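PDB 2QCV: 5-dehydro-2-deoxygluconokinase from Bacillus halodurans C-125, which probably catalyses the ATP-dependent phosphorylation of 5-dehydro-2-deoxy-D-gluconate to its 6-phosphate in the breakdown of myo-inositol. Local coordinates for residues R10-I15 / I136-L141; S55-K60 / A276-Y281; A61-K66 / S88-D93; V131-I136 / A165-V170. All blocks are in the same frame, centred on the assembly; numbering follows the deposited sequence.

Interaction 1 of 4, residues R10-I15 / I136-L141; sequences REFDLI and IRRSKL
In the central sheet of this PfkB-family, ribokinase-like kinase, strands 12-17 and 139-145 run parallel as neighbours, and this contact is where they first come together. The amide N of Phe12 points almost straight at Arg138 O, an N-H...O angle of 170°, and Glu11 N shares that acceptor, so that one carbonyl oxygen within the type I turn 136-139 holds two consecutive amides. The Arg138 side chain, bent at chi3, runs alongside the Phe12 side chain in the same direction; Phe12 CE2 lies over one face of the guanidinium, offset toward its rim, with the two planes 63° apart. The edge of that same guanidinium faces the Glu11 carboxylate, turned 49° from it, and Arg138 NH1 is 3.2 Å from Glu11 OE2 in a salt bridge. A long arginine suits the spot because its guanidinium can take the rim of an aromatic ring against one face and meet an acid at its edge. Asp13 and Lys140 also lie side by side, with a long salt bridge, while Asp13 OD2 has a better partner in Lys60 N. Arg10, its chain bent at chi2, sends NH1 to Ser139 O (2.7 Å) and passes a face of its guanidinium over Arg137 O. Small Ser139 turns OG anti to its own N; it donates to Leu141 O at 2.8 Å, the oxygen that also takes Ile15 N at 3.1 Å.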
# COMPACT_ATOMS: atom_id res chain seq x y z
N ARG A 10 -15.89 -18.58 36.84
CA ARG A 10 -15.42 -17.40 36.12
C ARG A 10 -14.66 -16.47 37.06
O ARG A 10 -15.09 -16.20 38.17
CB ARG A 10 -16.57 -16.67 35.44
CG ARG A 10 -17.39 -17.53 34.48
CD ARG A 10 -16.56 -18.22 33.41
NE ARG A 10 -17.27 -19.35 32.80
CZ ARG A 10 -18.06 -19.28 31.72
NH1 ARG A 10 -18.27 -18.14 31.09
NH2 ARG A 10 -18.65 -20.39 31.28
N GLU A 11 -13.51 -16.05 36.58
CA GLU A 11 -12.60 -15.10 37.21
C GLU A 11 -12.83 -13.66 36.75
O GLU A 11 -12.67 -12.71 37.52
CB GLU A 11 -11.17 -15.50 36.87
CG GLU A 11 -10.79 -16.76 37.61
CD GLU A 11 -9.54 -17.39 37.03
OE1 GLU A 11 -9.66 -18.12 36.02
OE2 GLU A 11 -8.45 -17.14 37.57
N PHE A 12 -13.25 -13.49 35.51
CA PHE A 12 -13.53 -12.15 34.98
C PHE A 12 -15.05 -11.90 34.83
O PHE A 12 -15.80 -12.78 34.40
CB PHE A 12 -12.86 -11.97 33.62
CG PHE A 12 -11.36 -11.97 33.69
CD1 PHE A 12 -10.68 -10.83 34.09
CD2 PHE A 12 -10.63 -13.10 33.37
CE1 PHE A 12 -9.30 -10.83 34.17
CE2 PHE A 12 -9.24 -13.10 33.47
CZ PHE A 12 -8.59 -11.96 33.88
N ASP A 13 -15.48 -10.68 35.11
CA ASP A 13 -16.83 -10.25 34.71
C ASP A 13 -16.93 -9.97 33.20
O ASP A 13 -17.90 -10.32 32.57
CB ASP A 13 -17.23 -9.03 35.52
CG ASP A 13 -17.37 -9.35 36.98
OD1 ASP A 13 -18.24 -10.16 37.31
OD2 ASP A 13 -16.61 -8.78 37.77
N LEU A 14 -15.90 -9.35 32.63
CA LEU A 14 -15.88 -9.09 31.21
C LEU A 14 -14.45 -9.04 30.69
O LEU A 14 -13.50 -8.70 31.44
CB LEU A 14 -16.60 -7.80 30.85
CG LEU A 14 -15.97 -6.45 31.13
CD1 LEU A 14 -16.75 -5.38 30.36
CD2 LEU A 14 -15.94 -6.15 32.64
N ILE A 15 -14.31 -9.44 29.43
CA ILE A 15 -13.11 -9.24 28.64
C ILE A 15 -13.57 -8.53 27.38
O ILE A 15 -14.53 -8.97 26.72
CB ILE A 15 -12.44 -10.58 28.28
CG1 ILE A 15 -11.84 -11.20 29.54
CG2 ILE A 15 -11.32 -10.36 27.22
CD1 ILE A 15 -11.30 -12.65 29.30
N ILE A 136 -10.34 -16.16 27.19
CA ILE A 136 -11.77 -15.87 26.99
C ILE A 136 -12.69 -16.71 27.88
O ILE A 136 -13.62 -16.20 28.50
CB ILE A 136 -12.14 -16.04 25.48
CG1 ILE A 136 -11.45 -14.96 24.65
CG2 ILE A 136 -13.66 -16.07 25.26
CD1 ILE A 136 -11.61 -15.14 23.09
N ARG A 137 -12.41 -18.00 27.99
CA ARG A 137 -13.27 -18.86 28.79
C ARG A 137 -13.32 -18.59 30.30
O ARG A 137 -14.16 -19.15 30.97
CB ARG A 137 -12.97 -20.32 28.54
CG ARG A 137 -11.70 -20.77 29.10
CD ARG A 137 -11.42 -22.18 28.59
NE ARG A 137 -10.18 -22.67 29.15
CZ ARG A 137 -9.37 -23.56 28.56
NH1 ARG A 137 -9.66 -24.08 27.37
NH2 ARG A 137 -8.25 -23.91 29.16
N ARG A 138 -12.43 -17.73 30.80
CA ARG A 138 -12.43 -17.33 32.22
C ARG A 138 -13.36 -16.18 32.51
O ARG A 138 -13.40 -15.68 33.63
CB ARG A 138 -11.03 -16.87 32.58
CG ARG A 138 -10.04 -17.94 32.26
CD ARG A 138 -8.87 -17.93 33.15
NE ARG A 138 -7.81 -17.08 32.72
CZ ARG A 138 -7.18 -16.18 33.48
NH1 ARG A 138 -7.51 -15.93 34.74
NH2 ARG A 138 -6.21 -15.51 32.93
N SER A 139 -14.10 -15.75 31.51
CA SER A 139 -14.99 -14.59 31.63
C SER A 139 -16.49 -14.92 31.50
O SER A 139 -16.89 -15.83 30.79
CB SER A 139 -14.63 -13.53 30.60
OG SER A 139 -15.32 -12.31 30.87
N LYS A 140 -17.30 -14.14 32.20
CA LYS A 140 -18.75 -14.15 32.03
C LYS A 140 -19.19 -13.67 30.67
O LYS A 140 -20.09 -14.27 30.04
CB LYS A 140 -19.39 -13.28 33.13
CG LYS A 140 -19.23 -13.80 34.54
CD LYS A 140 -20.00 -12.91 35.56
CE LYS A 140 -19.50 -13.22 36.95
NZ LYS A 140 -20.37 -12.66 38.00
N LEU A 141 -18.54 -12.59 30.22
CA LEU A 141 -18.93 -11.83 28.99
C LEU A 141 -17.70 -11.54 28.13
O LEU A 141 -16.60 -11.30 28.65
CB LEU A 141 -19.48 -10.43 29.35
CG LEU A 141 -20.61 -10.23 30.36
CD1 LEU A 141 -20.91 -8.79 30.57
CD2 LEU A 141 -21.86 -10.97 29.95

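Interaction 2 of 4, residues S55-K60 / A276-Y281; sequences SKLGLK and ASAFLY
Two alpha helices that pack beside the central sheet of the ribokinase-like fold meet here: the C-terminal end of helix 46-56, with the Schellman motif that closes it, and helix 271-284. The contact is apolar and has Tyr281 at its middle. With CG anti to the backbone N (chi1 165°), Tyr281 crosses obliquely both Leu57 and Leu59. Leu57 CD1 presses on Tyr281 CB at 3.5 Å, while its CB approaches CD1 of the ring; the same methyl, CD1, then reaches Ala278 CA at 3.7 Å, where the short alanine side chain permits so close an approach to the helix backbone. Leu59 brings CD2 to Tyr281 CD1 at 3.7 Å and sets CG at the ring edge, in its plane. An alanine in place of Tyr281 would probably loosen the join, since the ring surface lying against both leucines would be lost. One step out, Gly58, with a positive phi (96°) at which a CB would jam against the carbonyl O of Leu57, ends the helix in the Schellman motif, and the leucines before and after it both point toward helix 271-284. Gly58 N bonds back to Ser55 O at 2.9 Å. Further out, Val316 of helix 316-325 touches both Leu57 and Tyr281, Tyr295 also packs on Tyr281, and Tyr281 O accepts a hydrogen bond from Ser285 OG.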
# COMPACT_ATOMS: atom_id res chain seq x y z
N SER A 55 -13.98 -1.43 35.72
CA SER A 55 -13.09 -1.67 36.86
C SER A 55 -13.38 -0.66 37.95
O SER A 55 -13.38 -1.00 39.11
CB SER A 55 -11.61 -1.58 36.46
OG SER A 55 -10.81 -2.14 37.49
N LYS A 56 -13.66 0.58 37.55
CA LYS A 56 -14.00 1.65 38.49
C LYS A 56 -15.29 1.30 39.26
O LYS A 56 -15.39 1.62 40.43
CB LYS A 56 -14.10 2.99 37.76
CG LYS A 56 -14.67 4.19 38.55
CD LYS A 56 -13.71 4.74 39.59
CE LYS A 56 -13.71 6.27 39.65
NZ LYS A 56 -14.96 6.82 40.22
N LEU A 57 -16.23 0.59 38.63
CA LEU A 57 -17.42 0.07 39.32
C LEU A 57 -17.18 -1.19 40.16
O LEU A 57 -18.07 -1.64 40.84
CB LEU A 57 -18.56 -0.23 38.36
CG LEU A 57 -18.91 0.93 37.44
CD1 LEU A 57 -20.07 0.55 36.50
CD2 LEU A 57 -19.22 2.20 38.25
N GLY A 58 -15.98 -1.73 40.11
CA GLY A 58 -15.63 -2.91 40.87
C GLY A 58 -15.73 -4.22 40.12
O GLY A 58 -15.60 -5.27 40.72
N LEU A 59 -15.97 -4.20 38.80
CA LEU A 59 -15.98 -5.47 38.05
C LEU A 59 -14.55 -5.88 37.80
O LEU A 59 -13.67 -5.02 37.76
CB LEU A 59 -16.70 -5.31 36.72
CG LEU A 59 -18.21 -4.91 36.77
CD1 LEU A 59 -18.77 -4.79 35.37
CD2 LEU A 59 -19.02 -5.87 37.56
N LYS A 60 -14.33 -7.18 37.61
CA LYS A 60 -13.02 -7.70 37.22
C LYS A 60 -13.02 -7.79 35.70
O LYS A 60 -13.78 -8.57 35.10
CB LYS A 60 -12.75 -9.07 37.86
CG LYS A 60 -12.84 -9.05 39.42
N ALA A 276 -22.45 1.59 28.54
CA ALA A 276 -22.28 0.14 28.41
C ALA A 276 -21.71 -0.44 29.68
O ALA A 276 -22.18 -1.48 30.14
CB ALA A 276 -21.38 -0.20 27.22
N SER A 277 -20.68 0.20 30.24
CA SER A 277 -20.04 -0.34 31.46
C SER A 277 -21.03 -0.39 32.62
O SER A 277 -21.15 -1.40 33.30
CB SER A 277 -18.77 0.44 31.81
OG SER A 277 -18.96 1.82 31.84
N ALA A 278 -21.78 0.70 32.83
CA ALA A 278 -22.73 0.76 33.96
C ALA A 278 -23.96 -0.13 33.72
O ALA A 278 -24.49 -0.74 34.65
CB ALA A 278 -23.15 2.22 34.25
N PHE A 279 -24.44 -0.20 32.47
CA PHE A 279 -25.53 -1.10 32.13
C PHE A 279 -25.12 -2.55 32.40
O PHE A 279 -25.84 -3.31 33.08
CB PHE A 279 -25.93 -0.92 30.66
CG PHE A 279 -26.99 -1.89 30.20
CD1 PHE A 279 -28.34 -1.60 30.33
CD2 PHE A 279 -26.63 -3.06 29.61
CE1 PHE A 279 -29.32 -2.51 29.91
CE2 PHE A 279 -27.59 -3.97 29.17
CZ PHE A 279 -28.94 -3.70 29.33
N LEU A 280 -23.93 -2.93 31.94
CA LEU A 280 -23.47 -4.29 32.18
C LEU A 280 -23.20 -4.56 33.64
O LEU A 280 -23.50 -5.63 34.15
CB LEU A 280 -22.22 -4.62 31.37
CG LEU A 280 -22.45 -4.62 29.84
CD1 LEU A 280 -21.08 -4.67 29.08
CD2 LEU A 280 -23.38 -5.79 29.48
N TYR A 281 -22.59 -3.60 34.34
CA TYR A 281 -22.46 -3.75 35.79
C TYR A 281 -23.79 -4.07 36.45
O TYR A 281 -23.88 -4.98 37.30
CB TYR A 281 -21.86 -2.49 36.40
CG TYR A 281 -22.01 -2.41 37.90
CD1 TYR A 281 -21.05 -2.96 38.74
CD2 TYR A 281 -23.10 -1.77 38.46
CE1 TYR A 281 -21.19 -2.87 40.15
CE2 TYR A 281 -23.27 -1.71 39.86
CZ TYR A 281 -22.28 -2.24 40.69
OH TYR A 281 -22.42 -2.15 42.05

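Interaction 3 of 4, residues A61-K66 / S88-D93; sequences AGFIGK and SNLVVD
Strand 61-67, helix 71-82 and strand 90-92 form a beta-alpha-beta unit, and this contact pairs its two parallel strands at one edge of the central sheet. The second strand is approached through Ser88, whose OG accepts from Asn89 ND2, the serine oxygen lying in the amide plane. At Asn89, CB lies beside Phe63 O and a water bridges the backbones: it donates to Phe63 O at 2.5 Å and accepts from Asn89 N at 2.9 Å. At Leu90, paired with Gly65, branch CD2 reaches obliquely to Phe63 CD2 at 3.4 Å. Glycine suits position 65 because a CB there would run into Phe63 CE2. Val91 N makes the one direct backbone hydrogen bond, to Gly65 O (2.8 Å), nearly along the C=O axis. Across from Lys66, Val91 holds CG1 in the crowded position between N and carbonyl carbon (chi1 51°), where the methyl meets Lys66 CE at 3.7 Å. The lysine chain, bent at chi3 (-80°), carries its methylenes obliquely across Val91 and Asp93, and its ammonium goes on to Tyr125 O and Glu130. A methionine in place of Lys66 would lack the ammonium group, and the link between Tyr125 O, Glu130 and the water at Asp93 would probably be lost. At Asp93, which also bonds to His97, a second water accepts from Lys66 NZ at 2.9 Å and donates to Asp93 OD2 at 2.7 Å.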
# COMPACT_ATOMS: atom_id res chain seq x y z
N ALA A 61 -12.14 -7.01 35.08
CA ALA A 61 -12.07 -6.88 33.64
C ALA A 61 -10.71 -7.28 33.07
O ALA A 61 -9.65 -7.14 33.72
CB ALA A 61 -12.43 -5.44 33.21
N GLY A 62 -10.76 -7.83 31.86
CA GLY A 62 -9.59 -8.15 31.06
C GLY A 62 -9.75 -7.59 29.67
O GLY A 62 -10.77 -6.97 29.34
N PHE A 63 -8.72 -7.80 28.84
CA PHE A 63 -8.64 -7.11 27.55
C PHE A 63 -7.81 -7.93 26.56
O PHE A 63 -6.76 -8.48 26.92
CB PHE A 63 -8.02 -5.70 27.71
CG PHE A 63 -8.37 -4.75 26.57
CD1 PHE A 63 -9.55 -4.09 26.56
CD2 PHE A 63 -7.49 -4.54 25.53
CE1 PHE A 63 -9.87 -3.20 25.53
CE2 PHE A 63 -7.82 -3.69 24.51
CZ PHE A 63 -9.03 -3.02 24.51
N ILE A 64 -8.29 -7.96 25.33
CA ILE A 64 -7.55 -8.53 24.19
C ILE A 64 -7.32 -7.40 23.21
O ILE A 64 -8.26 -6.86 22.63
CB ILE A 64 -8.29 -9.70 23.50
CG1 ILE A 64 -8.56 -10.82 24.53
CG2 ILE A 64 -7.46 -10.24 22.30
CD1 ILE A 64 -9.58 -11.85 24.07
N GLY A 65 -6.06 -6.99 23.07
CA GLY A 65 -5.76 -5.94 22.10
C GLY A 65 -4.28 -5.81 21.83
O GLY A 65 -3.45 -6.38 22.54
N LYS A 66 -3.97 -5.07 20.77
CA LYS A 66 -2.60 -4.82 20.37
C LYS A 66 -2.24 -3.37 20.60
O LYS A 66 -3.04 -2.46 20.33
CB LYS A 66 -2.38 -5.21 18.93
CG LYS A 66 -0.97 -4.98 18.40
CD LYS A 66 -0.67 -5.76 17.12
CE LYS A 66 -0.32 -7.24 17.40
NZ LYS A 66 -0.15 -8.02 16.11
N SER A 88 -2.66 -9.01 30.77
CA SER A 88 -1.94 -10.21 30.34
C SER A 88 -2.06 -10.56 28.85
O SER A 88 -1.16 -11.19 28.29
CB SER A 88 -2.36 -11.44 31.17
OG SER A 88 -3.66 -11.86 30.85
N ASN A 89 -3.13 -10.12 28.21
CA ASN A 89 -3.38 -10.44 26.80
C ASN A 89 -3.33 -9.20 25.90
O ASN A 89 -3.87 -9.16 24.77
CB ASN A 89 -4.72 -11.19 26.69
CG ASN A 89 -4.57 -12.69 27.01
OD1 ASN A 89 -4.80 -13.51 26.13
ND2 ASN A 89 -4.20 -13.03 28.26
N LEU A 90 -2.65 -8.16 26.38
CA LEU A 90 -2.26 -7.08 25.53
C LEU A 90 -1.02 -7.56 24.81
O LEU A 90 -0.09 -8.08 25.42
CB LEU A 90 -1.93 -5.84 26.31
CG LEU A 90 -3.03 -5.09 26.97
CD1 LEU A 90 -2.44 -3.74 27.50
CD2 LEU A 90 -4.15 -4.84 26.01
N VAL A 91 -1.01 -7.44 23.50
CA VAL A 91 0.13 -7.89 22.72
C VAL A 91 0.86 -6.68 22.16
O VAL A 91 0.24 -5.74 21.66
CB VAL A 91 -0.29 -8.90 21.61
CG1 VAL A 91 -1.44 -8.37 20.78
CG2 VAL A 91 0.90 -9.26 20.70
N VAL A 92 2.18 -6.72 22.22
CA VAL A 92 2.97 -5.59 21.70
C VAL A 92 3.30 -5.80 20.22
O VAL A 92 3.85 -6.82 19.81
CB VAL A 92 4.23 -5.35 22.51
CG1 VAL A 92 5.03 -4.17 21.95
CG2 VAL A 92 3.86 -5.12 23.93
N ASP A 93 2.92 -4.83 19.42
CA ASP A 93 3.16 -4.84 17.98
C ASP A 93 4.66 -4.80 17.74
O ASP A 93 5.37 -4.02 18.36
CB ASP A 93 2.51 -3.63 17.35
CG ASP A 93 2.72 -3.54 15.85
OD1 ASP A 93 3.74 -2.97 15.40
OD2 ASP A 93 1.85 -4.02 15.10
O HOH W 1 -5.14 -8.19 28.83
O HOH W 2 1.77 -6.61 14.48

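Interaction 4 of 4, residues V131-I136 / A165-V170; sequences VNEAYI and AKRNDV
The short helix 133-136 comes closest to the C-terminal end of helix 154-167 at Ile136 and Ala165, their CA atoms 6.2 Å apart, and each has a marked end: Asn132 is the N-cap of the first, and a Schellman motif with Asp169 at positive phi (60°) finishes the second. Glu133, at the start of its helix with CG anti to the backbone N and the chain extended beyond, crosses Arg167 at about a right angle. Arg167 grips the carboxylate side-on, its NH2 to Glu133 OE1 at 2.9 Å and its NE to Glu133 OE2 at 3.0 Å. Both bonds are nearly straight and lie in the guanidinium plane, yet they reach the oxygens from above the carboxylate plane. The anti lone pair of Glu133 OE2 serves a different donor, Asn168 ND2 at 2.7 Å, whose amide stands almost perpendicular to the carboxylate (82°). OE2 thus takes two strong bonds, which would probably help keep the glutamate ionised. A water donates to Asn168 OD1 and, weakly, to Glu133 OE2. Asparagine suits this end because the other hydrogen of ND2 can go back to Leu164 O in the last helical turn. Beside the polar group, Ile136 turns CG2 onto Ala165 CA (3.7 Å), where a small residue admits it, and Val170 CG2 abuts Ile136 O at 3.5 Å. Ile136 also packs on Ala161 of helix 154-167 and on Ile64 of strand 61-67, while Ala165 touches Val172 of strand 171-175, so the short helix and the helix end both lie against the central sheet.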
# COMPACT_ATOMS: atom_id res chain seq x y z
N VAL A 131 -5.45 -14.31 19.73
CA VAL A 131 -6.68 -14.52 20.48
C VAL A 131 -6.65 -15.89 21.18
O VAL A 131 -6.60 -16.93 20.53
CB VAL A 131 -7.89 -14.45 19.57
CG1 VAL A 131 -9.19 -14.68 20.36
CG2 VAL A 131 -7.91 -13.10 18.87
N ASN A 132 -6.70 -15.85 22.51
CA ASN A 132 -6.48 -17.02 23.37
C ASN A 132 -7.79 -17.56 23.98
O ASN A 132 -8.41 -16.91 24.83
CB ASN A 132 -5.49 -16.66 24.48
CG ASN A 132 -5.00 -17.89 25.26
OD1 ASN A 132 -5.75 -18.80 25.53
ND2 ASN A 132 -3.70 -17.91 25.57
N GLU A 133 -8.17 -18.76 23.59
CA GLU A 133 -9.38 -19.41 24.14
C GLU A 133 -9.34 -19.60 25.64
O GLU A 133 -10.39 -19.43 26.29
CB GLU A 133 -9.65 -20.74 23.43
CG GLU A 133 -10.94 -21.41 23.83
CD GLU A 133 -11.31 -22.53 22.88
OE1 GLU A 133 -10.48 -22.82 21.95
OE2 GLU A 133 -12.43 -23.04 23.02
N ALA A 134 -8.15 -19.93 26.20
CA ALA A 134 -7.98 -20.14 27.64
C ALA A 134 -8.25 -18.87 28.44
O ALA A 134 -8.68 -18.94 29.59
CB ALA A 134 -6.55 -20.68 27.96
N TYR A 135 -8.07 -17.71 27.81
CA TYR A 135 -8.32 -16.44 28.47
C TYR A 135 -9.79 -16.12 28.39
O TYR A 135 -10.43 -15.85 29.39
CB TYR A 135 -7.54 -15.35 27.77
CG TYR A 135 -7.52 -14.02 28.46
CD1 TYR A 135 -7.14 -13.89 29.78
CD2 TYR A 135 -7.85 -12.86 27.77
CE1 TYR A 135 -7.06 -12.62 30.37
CE2 TYR A 135 -7.80 -11.63 28.37
CZ TYR A 135 -7.38 -11.51 29.65
OH TYR A 135 -7.31 -10.24 30.19
N ILE A 136 -10.34 -16.16 27.19
CA ILE A 136 -11.77 -15.87 26.99
C ILE A 136 -12.69 -16.71 27.88
O ILE A 136 -13.62 -16.20 28.50
CB ILE A 136 -12.14 -16.04 25.48
CG1 ILE A 136 -11.45 -14.96 24.65
CG2 ILE A 136 -13.66 -16.07 25.26
CD1 ILE A 136 -11.61 -15.14 23.09
N ALA A 165 -15.79 -17.62 22.42
CA ALA A 165 -16.72 -17.25 23.50
C ALA A 165 -17.94 -18.15 23.48
O ALA A 165 -18.31 -18.79 24.49
CB ALA A 165 -17.15 -15.75 23.39
N LYS A 166 -18.57 -18.26 22.33
CA LYS A 166 -19.81 -19.00 22.25
C LYS A 166 -19.67 -20.46 22.66
O LYS A 166 -20.55 -21.01 23.36
CB LYS A 166 -20.39 -18.89 20.85
CG LYS A 166 -21.04 -17.52 20.61
CD LYS A 166 -21.22 -17.27 19.16
CE LYS A 166 -22.37 -18.03 18.54
NZ LYS A 166 -23.65 -17.41 18.90
N ARG A 167 -18.59 -21.10 22.25
CA ARG A 167 -18.37 -22.49 22.56
C ARG A 167 -17.89 -22.75 23.99
O ARG A 167 -17.89 -23.88 24.41
CB ARG A 167 -17.47 -23.15 21.56
CG ARG A 167 -16.02 -22.83 21.64
CD ARG A 167 -15.37 -23.39 20.39
NE ARG A 167 -13.91 -23.28 20.42
CZ ARG A 167 -13.15 -23.24 19.33
NH1 ARG A 167 -13.70 -23.27 18.11
NH2 ARG A 167 -11.86 -23.12 19.45
N ASN A 168 -17.59 -21.70 24.73
CA ASN A 168 -17.24 -21.78 26.14
C ASN A 168 -18.28 -21.14 27.07
O ASN A 168 -18.01 -20.86 28.23
CB ASN A 168 -15.86 -21.14 26.32
CG ASN A 168 -14.77 -22.04 25.82
OD1 ASN A 168 -14.40 -22.98 26.50
ND2 ASN A 168 -14.26 -21.77 24.61
N ASP A 169 -19.48 -20.91 26.54
CA ASP A 169 -20.58 -20.39 27.32
C ASP A 169 -20.25 -19.03 27.92
O ASP A 169 -20.58 -18.73 29.06
CB ASP A 169 -20.98 -21.43 28.38
CG ASP A 169 -22.31 -21.15 28.99
OD1 ASP A 169 -23.17 -20.59 28.28
OD2 ASP A 169 -22.49 -21.49 30.19
N VAL A 170 -19.54 -18.23 27.13
CA VAL A 170 -19.21 -16.86 27.45
C VAL A 170 -20.19 -15.99 26.65
O VAL A 170 -20.29 -16.11 25.42
CB VAL A 170 -17.76 -16.53 27.08
CG1 VAL A 170 -17.46 -15.06 27.36
CG2 VAL A 170 -16.80 -17.45 27.85
O HOH W 3 -12.17 -24.40 26.14

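In the fold
From the N terminus, strand 12-17 waits over 120 residues for strand 139-145, so interaction 1 closes a long loop that contains the whole of interaction 3, the short beta-alpha-beta closure between strands 61-67 and 90-92. Interaction 2 opens inside that loop at 55-60 but closes only at 276-281, crossing interaction 1 and enclosing interactions 3 and 4. Interaction 4 follows interaction 3 in series and crosses interaction 1, with which it shares Ile136. Asp13 N meets Lys60 O between interactions 1 and 2, and Tyr135 OH meets Phe63 N between 3 and 4. Together they tie one edge and the middle of the central sheet to helices packed around it.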